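Local coordinates for odorant binding protein 4 (Chrysopa pallens, PDB 6JPM), which probably binds odorant molecules as a secreted, mainly helical member of the PBP/GOBP family of insect odorant-binding proteins, at residues Gly60-Met64 / Ser65-Gln69. Numbering follows the deposited sequence.
Sequences GKLDM and SAVEQ
Asp63 caps the amino end of helix 64-70 by offering one carboxylate oxygen to Ser65 and Ala66. Asp63 OD1 accepts from Ser65 N at 2.9 Å, with the donor on the anti side of the carboxylate and 28° out of its plane, and more weakly from Ala66 N at 3.3 Å. CG stands anti to the backbone N (chi1 -179°), beside the carbonyl carbon, which turns the carboxylate toward the amino end of the helix and brings OD1 to two N-H groups that have no preceding helical carbonyl to bind. With an alanine at Asp63 the carboxylate is gone, and the Ser65 and Ala66 amides at the helix start would probably lose this shared acceptor. The cap residue also joins the helix through its backbone: Val67 N donates to Asp63 O at 3.2 Å, in the carbonyl plane.

The chain passes here from the second strand of the two-stranded antiparallel hairpin formed by 57-58 and 61-62 straight into a short helix of the odorant-binding protein fold, and Asp63 is backbone hydrogen-bonded to Ile56 on the hairpin side.

Met64, the residue most buried by the contact, works through its carbonyl and its side chain. Met64 O receives Glu68 N at 3.2 Å, the donor lying 38° above the carbonyl plane, and the Glu68 side chain passes close by, with its CG 3.3 Å from Met64 O. Bends at chi2 and chi3 fold the thioether chain round, so that it lies alongside Val67, pointing the same way, and Met64 CE reaches Val67 CG1 at 4.1 Å. The other Val67 methyl, CG2, meets Leu62 CD1 at 3.7 Å, where the two side chains cross at about a right angle. Ile86 of helix 76-89 touches both Met64 and Val67, and Ile56 touches Leu62 and Val67.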
loop_
_atom_site.group_PDB
_atom_site.type_symbol
_atom_site.label_atom_id
_atom_site.label_comp_id
_atom_site.label_asym_id
_atom_site.label_seq_id
_atom_site.Cartn_x
_atom_site.Cartn_y
_atom_site.Cartn_z
ATOM N N GLY A 60 7.382 10.741 -1.670
ATOM C CA GLY A 60 6.647 10.928 -0.437
ATOM C C GLY A 60 5.269 11.526 -0.595
ATOM O O GLY A 60 4.682 11.968 0.393
ATOM N N LYS A 61 4.737 11.553 -1.802
ATOM C CA LYS A 61 3.410 12.166 -2.027
ATOM C C LYS A 61 2.520 11.301 -2.919
ATOM O O LYS A 61 2.980 10.761 -3.864
ATOM C CB LYS A 61 3.562 13.572 -2.602
ATOM C CG LYS A 61 2.269 14.330 -2.843
ATOM C CD LYS A 61 2.515 15.688 -3.444
ATOM C CE LYS A 61 1.339 16.618 -3.374
ATOM N NZ LYS A 61 0.305 16.160 -4.304
ATOM N N LEU A 62 1.258 11.219 -2.557
ATOM C CA LEU A 62 0.248 10.468 -3.322
ATOM C C LEU A 62 0.156 11.050 -4.736
ATOM O O LEU A 62 0.014 12.231 -4.872
ATOM C CB LEU A 62 -1.078 10.539 -2.575
ATOM C CG LEU A 62 -2.235 9.817 -3.241
ATOM C CD1 LEU A 62 -1.911 8.354 -3.456
ATOM C CD2 LEU A 62 -3.497 9.962 -2.417
ATOM N N ASP A 63 0.339 10.214 -5.736
ATOM C CA ASP A 63 0.248 10.646 -7.143
ATOM C C ASP A 63 -1.164 10.335 -7.616
ATOM O O ASP A 63 -1.385 9.237 -8.050
ATOM C CB ASP A 63 1.305 9.994 -8.031
ATOM C CG ASP A 63 1.222 10.446 -9.473
ATOM O OD1 ASP A 63 0.240 11.036 -9.814
ATOM O OD2 ASP A 63 2.146 10.206 -10.200
ATOM N N MET A 64 -2.065 11.302 -7.485
ATOM C CA MET A 64 -3.460 11.093 -7.866
ATOM C C MET A 64 -3.620 10.713 -9.336
ATOM O O MET A 64 -4.650 10.137 -9.701
ATOM C CB MET A 64 -4.285 12.347 -7.553
ATOM C CG MET A 64 -4.573 12.550 -6.071
ATOM S SD MET A 64 -5.378 11.144 -5.248
ATOM C CE MET A 64 -6.721 10.768 -6.377
ATOM N N SER A 65 -2.627 11.001 -10.181
ATOM C CA SER A 65 -2.695 10.574 -11.576
ATOM C C SER A 65 -2.538 9.066 -11.690
ATOM O O SER A 65 -3.336 8.398 -12.361
ATOM C CB SER A 65 -1.621 11.280 -12.403
ATOM O OG SER A 65 -1.757 12.684 -12.310
ATOM N N ALA A 66 -1.503 8.512 -11.054
ATOM C CA ALA A 66 -1.329 7.063 -11.034
ATOM C C ALA A 66 -2.537 6.370 -10.418
ATOM O O ALA A 66 -2.912 5.269 -10.836
ATOM C CB ALA A 66 -0.056 6.690 -10.266
ATOM N N VAL A 67 -3.144 6.985 -9.404
ATOM C CA VAL A 67 -4.322 6.385 -8.789
ATOM C C VAL A 67 -5.438 6.241 -9.817
ATOM O O VAL A 67 -6.126 5.213 -9.869
ATOM C CB VAL A 67 -4.769 7.218 -7.575
ATOM C CG1 VAL A 67 -6.143 6.788 -7.105
ATOM C CG2 VAL A 67 -3.764 7.087 -6.446
ATOM N N GLU A 68 -5.614 7.253 -10.675
ATOM C CA GLU A 68 -6.727 7.233 -11.621
ATOM C C GLU A 68 -6.478 6.276 -12.784
ATOM O O GLU A 68 -7.414 5.620 -13.250
ATOM C CB GLU A 68 -7.008 8.646 -12.128
ATOM C CG GLU A 68 -7.615 9.545 -11.065
ATOM C CD GLU A 68 -7.541 11.008 -11.431
ATOM O OE1 GLU A 68 -7.526 11.316 -12.643
ATOM O OE2 GLU A 68 -7.490 11.849 -10.508
ATOM N N GLN A 69 -5.234 6.170 -13.261
ATOM C CA GLN A 69 -4.947 5.219 -14.331
ATOM C C GLN A 69 -5.223 3.793 -13.884
ATOM O O GLN A 69 -5.687 2.965 -14.678
ATOM C CB GLN A 69 -3.493 5.349 -14.797
ATOM C CG GLN A 69 -3.171 4.649 -16.126
ATOM C CD GLN A 69 -2.916 3.141 -16.004
ATOM O OE1 GLN A 69 -2.828 2.590 -14.903
ATOM N NE2 GLN A 69 -2.789 2.472 -17.147
#